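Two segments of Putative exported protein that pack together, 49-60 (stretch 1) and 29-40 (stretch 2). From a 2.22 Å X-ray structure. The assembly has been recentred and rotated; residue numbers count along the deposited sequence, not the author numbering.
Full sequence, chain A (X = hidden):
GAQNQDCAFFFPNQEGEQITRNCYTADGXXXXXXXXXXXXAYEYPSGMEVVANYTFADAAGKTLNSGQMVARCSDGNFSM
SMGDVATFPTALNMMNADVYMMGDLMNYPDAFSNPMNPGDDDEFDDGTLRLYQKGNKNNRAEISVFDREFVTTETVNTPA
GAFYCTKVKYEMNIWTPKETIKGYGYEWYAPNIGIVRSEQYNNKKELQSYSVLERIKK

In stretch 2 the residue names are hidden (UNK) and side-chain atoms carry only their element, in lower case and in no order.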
ATOM      1  N   GLU A  49      -4.329 -10.944  -8.462  1.00 35.21           N
ATOM      2  CA  GLU A  49      -4.719  -9.687  -7.848  1.00 34.90           C
ATOM      3  C   GLU A  49      -6.236  -9.692  -7.666  1.00 35.55           C
ATOM      4  O   GLU A  49      -6.969  -9.927  -8.634  1.00 36.62           O
ATOM      5  CB  GLU A  49      -4.360  -8.515  -8.745  1.00 33.53           C
ATOM      6  CG  GLU A  49      -4.555  -7.151  -8.083  1.00 33.48           C
ATOM      7  CD  GLU A  49      -3.286  -6.625  -7.446  1.00 39.65           C
ATOM      8  OE1 GLU A  49      -2.392  -7.434  -7.093  1.00 37.88           O
ATOM      9  OE2 GLU A  49      -3.172  -5.377  -7.315  1.00 36.23           O
ATOM     10  N   VAL A  50      -6.705  -9.421  -6.447  1.00 33.98           N
ATOM     11  CA  VAL A  50      -8.154  -9.357  -6.152  1.00 34.43           C
ATOM     12  C   VAL A  50      -8.478  -7.963  -5.635  1.00 35.10           C
ATOM     13  O   VAL A  50      -7.853  -7.505  -4.695  1.00 36.52           O
ATOM     14  CB  VAL A  50      -8.592 -10.405  -5.100  1.00 35.42           C
ATOM     15  CG1 VAL A  50      -9.984 -10.079  -4.523  1.00 33.67           C
ATOM     16  CG2 VAL A  50      -8.574 -11.810  -5.671  1.00 28.77           C
ATOM     17  N   VAL A  51      -9.419  -7.281  -6.275  1.00 34.68           N
ATOM     18  CA  VAL A  51      -9.912  -5.991  -5.822  1.00 33.65           C
ATOM     19  C   VAL A  51     -11.272  -6.290  -5.173  1.00 35.06           C
ATOM     20  O   VAL A  51     -12.146  -6.889  -5.815  1.00 33.04           O
ATOM     21  CB  VAL A  51     -10.054  -4.993  -7.013  1.00 37.06           C
ATOM     22  CG1 VAL A  51     -10.797  -3.716  -6.600  1.00 33.70           C
ATOM     23  CG2 VAL A  51      -8.667  -4.639  -7.611  1.00 33.44           C
ATOM     24  N   ALA A  52     -11.443  -5.902  -3.903  1.00 34.89           N
ATOM     25  CA  ALA A  52     -12.715  -6.108  -3.205  1.00 38.29           C
ATOM     26  C   ALA A  52     -13.241  -4.791  -2.648  1.00 39.26           C
ATOM     27  O   ALA A  52     -12.462  -3.934  -2.287  1.00 39.49           O
ATOM     28  CB  ALA A  52     -12.555  -7.111  -2.081  1.00 35.27           C
ATOM     29  N   ASN A  53     -14.562  -4.645  -2.619  1.00 40.52           N
ATOM     30  CA  ASN A  53     -15.225  -3.535  -1.928  1.00 42.34           C
ATOM     31  C   ASN A  53     -15.498  -3.921  -0.482  1.00 41.87           C
ATOM     32  O   ASN A  53     -15.929  -5.044  -0.230  1.00 43.18           O
ATOM     33  CB  ASN A  53     -16.567  -3.234  -2.569  1.00 42.21           C
ATOM     34  CG  ASN A  53     -16.439  -2.832  -4.016  1.00 51.42           C
ATOM     35  OD1 ASN A  53     -17.186  -3.308  -4.861  1.00 70.89           O
ATOM     36  ND2 ASN A  53     -15.482  -1.976  -4.318  1.00 57.16           N
ATOM     37  N   TYR A  54     -15.249  -3.006   0.454  1.00 41.45           N
ATOM     38  CA  TYR A  54     -15.578  -3.226   1.863  1.00 39.50           C
ATOM     39  C   TYR A  54     -16.617  -2.228   2.309  1.00 41.85           C
ATOM     40  O   TYR A  54     -16.672  -1.109   1.784  1.00 40.68           O
ATOM     41  CB  TYR A  54     -14.358  -3.142   2.780  1.00 39.18           C
ATOM     42  CG  TYR A  54     -13.660  -1.799   2.844  1.00 43.65           C
ATOM     43  CD1 TYR A  54     -14.108  -0.785   3.704  1.00 46.98           C
ATOM     44  CD2 TYR A  54     -12.529  -1.552   2.076  1.00 45.75           C
ATOM     45  CE1 TYR A  54     -13.458   0.452   3.770  1.00 47.31           C
ATOM     46  CE2 TYR A  54     -11.872  -0.320   2.137  1.00 52.26           C
ATOM     47  CZ  TYR A  54     -12.343   0.671   2.986  1.00 48.49           C
ATOM     48  OH  TYR A  54     -11.674   1.862   3.051  1.00 59.29           O
ATOM     49  N   THR A  55     -17.445  -2.677   3.257  1.00 41.30           N
ATOM     50  CA  THR A  55     -18.376  -1.856   4.003  1.00 40.27           C
ATOM     51  C   THR A  55     -18.250  -2.191   5.497  1.00 39.35           C
ATOM     52  O   THR A  55     -18.155  -3.357   5.885  1.00 38.23           O
ATOM     53  CB  THR A  55     -19.788  -2.077   3.557  1.00 41.98           C
ATOM     54  OG1 THR A  55     -19.885  -1.679   2.196  1.00 49.80           O
ATOM     55  CG2 THR A  55     -20.747  -1.234   4.354  1.00 43.54           C
ATOM     56  N   PHE A  56     -18.159  -1.137   6.297  1.00 37.76           N
ATOM     57  CA  PHE A  56     -18.143  -1.196   7.745  1.00 36.73           C
ATOM     58  C   PHE A  56     -19.481  -0.600   8.142  1.00 36.05           C
ATOM     59  O   PHE A  56     -19.810   0.505   7.742  1.00 34.10           O
ATOM     60  CB  PHE A  56     -17.040  -0.306   8.342  1.00 35.69           C
ATOM     61  CG  PHE A  56     -15.665  -0.902   8.334  1.00 37.01           C
ATOM     62  CD1 PHE A  56     -15.252  -1.750   9.365  1.00 49.64           C
ATOM     63  CD2 PHE A  56     -14.752  -0.578   7.339  1.00 40.70           C
ATOM     64  CE1 PHE A  56     -13.953  -2.308   9.373  1.00 51.67           C
ATOM     65  CE2 PHE A  56     -13.468  -1.138   7.335  1.00 40.71           C
ATOM     66  CZ  PHE A  56     -13.063  -1.990   8.362  1.00 41.27           C
ATOM     67  N   ALA A  57     -20.266  -1.345   8.896  1.00 36.81           N
ATOM     68  CA  ALA A  57     -21.526  -0.836   9.428  1.00 35.97           C
ATOM     69  C   ALA A  57     -21.575  -1.047  10.930  1.00 35.26           C
ATOM     70  O   ALA A  57     -20.760  -1.768  11.495  1.00 32.08           O
ATOM     71  CB  ALA A  57     -22.705  -1.517   8.752  1.00 33.24           C
ATOM     72  N   ASP A  58     -22.523  -0.382  11.577  1.00 35.14           N
ATOM     73  CA  ASP A  58     -22.755  -0.584  13.007  1.00 36.91           C
ATOM     74  C   ASP A  58     -23.697  -1.782  13.179  1.00 36.40           C
ATOM     75  O   ASP A  58     -24.131  -2.371  12.184  1.00 38.13           O
ATOM     76  CB  ASP A  58     -23.322   0.695  13.678  1.00 36.21           C
ATOM     77  CG  ASP A  58     -24.714   1.109  13.147  1.00 40.80           C
ATOM     78  OD1 ASP A  58     -25.446   0.289  12.529  1.00 39.37           O
ATOM     79  OD2 ASP A  58     -25.078   2.291  13.359  1.00 54.89           O
ATOM     80  N   ALA A  59     -24.030  -2.113  14.431  1.00 36.72           N
ATOM     81  CA  ALA A  59     -24.874  -3.267  14.754  1.00 37.81           C
ATOM     82  C   ALA A  59     -26.267  -3.158  14.156  1.00 38.62           C
ATOM     83  O   ALA A  59     -26.884  -4.170  13.897  1.00 41.68           O
ATOM     84  CB  ALA A  59     -24.955  -3.499  16.276  1.00 35.68           C
ATOM     85  N   ALA A  60     -26.750  -1.943  13.913  1.00 38.90           N
ATOM     86  CA  ALA A  60     -28.063  -1.744  13.281  1.00 39.73           C
ATOM     87  C   ALA A  60     -27.993  -1.718  11.740  1.00 41.44           C
ATOM     88  O   ALA A  60     -28.959  -1.358  11.097  1.00 42.45           O
ATOM     89  CB  ALA A  60     -28.690  -0.461  13.800  1.00 37.60           C
ATOM     90  N   UNK A  29     -21.192  -8.321  23.080  1.00 34.59           N
ATOM     91  CA  UNK A  29     -22.182  -7.510  22.383  1.00 32.70           C
ATOM     92  C   UNK A  29     -21.673  -7.147  20.998  1.00 31.20           C
ATOM     93  O   UNK A  29     -20.529  -6.728  20.849  1.00 31.48           O
ATOM     94  c   UNK A  29     -25.209  -3.575  22.724  1.00 37.44           C
ATOM     95  c   UNK A  29     -22.497  -6.236  23.158  1.00 33.80           C
ATOM     96  n   UNK A  29     -25.810  -2.647  23.711  1.00 45.28           N
ATOM     97  c   UNK A  29     -23.567  -5.388  22.475  1.00 34.03           C
ATOM     98  c   UNK A  29     -24.070  -4.323  23.375  1.00 37.77           C
ATOM     99  N   UNK A  30     -22.547  -7.295  20.003  1.00 29.94           N
ATOM    100  CA  UNK A  30     -22.249  -6.934  18.624  1.00 32.98           C
ATOM    101  C   UNK A  30     -22.179  -5.408  18.465  1.00 32.29           C
ATOM    102  O   UNK A  30     -23.167  -4.730  18.753  1.00 31.19           O
ATOM    103  c   UNK A  30     -23.326  -7.487  17.680  1.00 31.71           C
ATOM    104  c   UNK A  30     -21.934  -7.859  15.577  1.00 32.90           C
ATOM    105  c   UNK A  30     -24.390  -7.756  15.461  1.00 38.03           C
ATOM    106  c   UNK A  30     -23.180  -7.228  16.170  1.00 32.87           C
ATOM    107  N   UNK A  31     -21.024  -4.902  18.010  1.00 29.84           N
ATOM    108  CA  UNK A  31     -20.814  -3.470  17.730  1.00 30.85           C
ATOM    109  C   UNK A  31     -20.818  -3.153  16.234  1.00 30.95           C
ATOM    110  O   UNK A  31     -21.370  -2.145  15.806  1.00 30.90           O
ATOM    111  o   UNK A  31     -18.324  -3.575  17.755  1.00 37.07           O
ATOM    112  c   UNK A  31     -19.428  -3.205  19.857  1.00 33.04           C
ATOM    113  c   UNK A  31     -19.468  -2.939  18.359  1.00 31.94           C
ATOM    114  N   UNK A  32     -20.212  -4.010  15.417  1.00 31.49           N
ATOM    115  CA  UNK A  32     -20.080  -3.698  13.991  1.00 31.66           C
ATOM    116  C   UNK A  32     -20.090  -4.919  13.122  1.00 32.75           C
ATOM    117  O   UNK A  32     -19.801  -6.027  13.582  1.00 32.52           O
ATOM    118  c   UNK A  32     -18.714  -1.590  14.456  1.00 34.95           C
ATOM    119  n   UNK A  32     -19.119  -0.522  13.800  1.00 29.43           N
ATOM    120  o   UNK A  32     -18.327  -1.543  15.618  1.00 33.44           O
ATOM    121  c   UNK A  32     -18.777  -2.915  13.714  1.00 31.11           C
ATOM    122  N   UNK A  33     -20.408  -4.692  11.852  1.00 34.17           N
ATOM    123  CA  UNK A  33     -20.426  -5.750  10.848  1.00 35.95           C
ATOM    124  C   UNK A  33     -19.566  -5.301   9.683  1.00 36.80           C
ATOM    125  O   UNK A  33     -19.777  -4.194   9.176  1.00 33.79           O
ATOM    126  c   UNK A  33     -22.791  -6.317  11.499  1.00 37.71           C
ATOM    127  c   UNK A  33     -21.821  -7.123   9.262  1.00 34.70           C
ATOM    128  c   UNK A  33     -24.250  -6.291  11.105  1.00 34.34           C
ATOM    129  c   UNK A  33     -21.840  -6.005  10.329  1.00 38.07           C
ATOM    130  N   UNK A  34     -18.594  -6.138   9.288  1.00 35.86           N
ATOM    131  CA  UNK A  34     -17.719  -5.849   8.152  1.00 36.70           C
ATOM    132  C   UNK A  34     -18.061  -6.812   7.007  1.00 37.84           C
ATOM    133  O   UNK A  34     -18.131  -8.039   7.205  1.00 36.75           O
ATOM    134  c   UNK A  34     -15.196  -5.843   7.419  1.00 41.70           C
ATOM    135  c   UNK A  34     -16.246  -6.008   8.545  1.00 36.75           C
ATOM    136  c   UNK A  34     -13.761  -6.131   7.929  1.00 41.70           C
ATOM    137  c   UNK A  34     -15.277  -4.439   6.713  1.00 44.91           C
ATOM    138  N   UNK A  35     -18.258  -6.258   5.815  1.00 38.33           N
ATOM    139  CA  UNK A  35     -18.652  -7.038   4.636  1.00 38.62           C
ATOM    140  C   UNK A  35     -17.672  -6.751   3.510  1.00 40.00           C
ATOM    141  O   UNK A  35     -17.458  -5.578   3.158  1.00 40.08           O
ATOM    142  c   UNK A  35     -21.088  -6.737   5.243  1.00 32.90           C
ATOM    143  c   UNK A  35     -20.063  -6.661   4.130  1.00 39.34           C
ATOM    144  c   UNK A  35     -20.465  -7.580   2.969  1.00 39.78           C
ATOM    145  N   UNK A  36     -17.065  -7.806   2.973  1.00 39.09           N
ATOM    146  CA  UNK A  36     -16.183  -7.703   1.823  1.00 39.68           C
ATOM    147  C   UNK A  36     -16.888  -8.344   0.644  1.00 40.35           C
ATOM    148  O   UNK A  36     -17.513  -9.398   0.801  1.00 40.54           O
ATOM    149  c   UNK A  36     -12.013  -6.884   4.832  1.00 63.01           C
ATOM    150  c   UNK A  36     -12.686  -8.074   5.123  1.00 57.47           C
ATOM    151  c   UNK A  36     -12.280  -6.208   3.645  1.00 62.85           C
ATOM    152  o   UNK A  36     -11.076  -6.384   5.725  1.00 62.99           O
ATOM    153  c   UNK A  36     -14.903  -8.496   2.058  1.00 39.92           C
ATOM    154  c   UNK A  36     -13.629  -8.586   4.226  1.00 53.06           C
ATOM    155  c   UNK A  36     -13.242  -6.740   2.747  1.00 64.58           C
ATOM    156  c   UNK A  36     -13.934  -7.919   3.039  1.00 47.36           C
ATOM    157  N   UNK A  37     -16.791  -7.734  -0.531  1.00 38.89           N
ATOM    158  CA  UNK A  37     -17.276  -8.355  -1.761  1.00 39.10           C
ATOM    159  C   UNK A  37     -16.186  -8.291  -2.848  1.00 36.93           C
ATOM    160  O   UNK A  37     -15.661  -7.202  -3.158  1.00 36.03           O
ATOM    161  n   UNK A  37     -18.926  -6.102  -6.037  1.00 85.40           N
ATOM    162  c   UNK A  37     -18.565  -7.693  -2.242  1.00 39.70           C
ATOM    163  c   UNK A  37     -20.394  -7.646  -4.060  1.00 64.35           C
ATOM    164  c   UNK A  37     -19.604  -5.494  -5.057  1.00 81.89           C
ATOM    165  n   UNK A  37     -20.278  -6.186  -4.131  1.00 75.35           N
ATOM    166  c   UNK A  37     -19.159  -8.363  -3.493  1.00 53.05           C
ATOM    167  n   UNK A  37     -19.600  -4.167  -4.987  1.00 81.79           N
ATOM    168  N   UNK A  38     -15.847  -9.456  -3.403  1.00 35.53           N
ATOM    169  CA  UNK A  38     -14.857  -9.561  -4.464  1.00 36.29           C
ATOM    170  C   UNK A  38     -15.421  -8.914  -5.729  1.00 37.16           C
ATOM    171  O   UNK A  38     -16.440  -9.366  -6.251  1.00 38.18           O
ATOM    172  c   UNK A  38     -13.570 -11.106  -6.007  1.00 39.31           C
ATOM    173  c   UNK A  38     -13.832 -11.687  -3.557  1.00 29.78           C
ATOM    174  c   UNK A  38     -14.492 -11.030  -4.765  1.00 38.25           C
ATOM    175  N   UNK A  39     -14.789  -7.837  -6.177  1.00 39.80           N
ATOM    176  CA  UNK A  39     -15.220  -7.086  -7.370  1.00 43.23           C
ATOM    177  C   UNK A  39     -14.579  -7.679  -8.613  1.00 44.11           C
ATOM    178  O   UNK A  39     -15.261  -7.964  -9.574  1.00 45.34           O
ATOM    179  o   UNK A  39     -16.848  -4.614  -8.093  1.00 70.75           O
ATOM    180  o   UNK A  39     -15.020  -4.083  -9.158  1.00 66.33           O
ATOM    181  c   UNK A  39     -14.830  -5.608  -7.267  1.00 45.47           C
ATOM    182  c   UNK A  39     -15.616  -4.713  -8.250  1.00 57.05           C
ATOM    183  N   UNK A  40     -13.269  -7.894  -8.583  1.00 44.30           N
ATOM    184  CA  UNK A  40     -12.559  -8.423  -9.742  1.00 45.88           C
ATOM    185  C   UNK A  40     -11.358  -9.251  -9.331  1.00 41.51           C
ATOM    186  O   UNK A  40     -10.696  -8.920  -8.369  1.00 39.45           O
ATOM    187  c   UNK A  40     -13.134  -6.625 -11.526  1.00 61.00           C
ATOM    188  o   UNK A  40     -12.995  -8.387 -13.173  1.00 75.88           O
ATOM    189  c   UNK A  40     -12.068  -7.261 -10.620  1.00 49.70           C
ATOM    190  n   UNK A  40     -15.047  -7.598 -12.694  1.00 65.93           N
ATOM    191  c   UNK A  40     -13.725  -7.618 -12.541  1.00 66.21           C
TER
HETATM  192  O   HOH W   1     -18.804  -4.630   0.642  1.00 49.00           O

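Stretch 2 runs antiparallel to stretch 1 as a neighbouring β-strand, and its side chains can be read in order. Position 29 carries four carbons in a row ending in a nitrogen, extended and out of contact with stretch 1: Lys29. Position 30 has four carbons forked at the second, the branch point lying 4.1 Å from Ala59 CB; a fork at the second carbon makes it Leu30, and that branch atom is CG. At position 31 one carbon bears an oxygen and a carbon, and CB points away from stretch 1. This is Thr31, whose backbone O instead lies 3.5 Å from Asp58 CA in a CA-H...O contact.

Position 32 has two carbons, the second carrying one oxygen and one nitrogen. The nitrogen donates a hydrogen bond to Ala57 O at 3.1 Å, as a carboxylate could not, and the residue is Asn32. Position 33 holds four carbons forked at the first, one arm two carbons long, which defines Ile33; the end of that arm, CD1, comes within 4.1 Å of Asp58 O. Its backbone pairs with Ala57 in both directions, Ile33 N to Ala57 O at 3.0 Å and Ala57 N to Ile33 O at 2.9 Å.

Four carbons forked at the second recur at position 34. One terminal methyl sits over a face of the Phe56 ring, 3.5 Å from its centroid and nearly on the ring normal, a CH-π contact. The residue is Leu34 and the methyl CD1, which also reaches Tyr54 CB at 4.2 Å. Position 35 has one carbon carrying two more, the short fork of Val35. Both of its backbone hydrogen bonds to Thr55, Val35 N to Thr55 O and Thr55 N to Val35 O, measure 2.9 Å.

A carbon followed by a six-carbon ring bearing an oxygen marks position 36 as Tyr36; its CD1 packs 3.8 Å from Tyr54 CB. At position 37 three carbons lead to a nitrogen and then a carbon with two further nitrogens, a guanidinium group, hence Arg37. Its NH2 approaches Asn53 OD1 to 2.6 Å. Position 38 is again one carbon carrying two, Val38, with CG1 4.0 Å from Val50 CG1.

Position 39 has two carbons, the second bearing two oxygens: Asp39, whose OD1 forms a salt bridge with Arg37 NH1 at 3.3 Å. Position 40 has three carbons, the third carrying an oxygen and a nitrogen, and its end leads away from stretch 1; it is Gln40.

The contact is built on the backbone ladder. A β-bulge shifts the register between Val51 and Ala52, so that Val51 O accepts from both Asp39 N (2.8 Å) and Gln40 N (3.2 Å). Alternation places Leu34, Tyr36 and Val38 on the same face as Ala52, Tyr54 and Phe56, where apolar packing dominates, while Arg37 and Asn53 meet on the other face. One water donates to Val35 O and Asn53 O, joining the strands further.

Stretch 2 29-40: KLTNILVYRVDQ
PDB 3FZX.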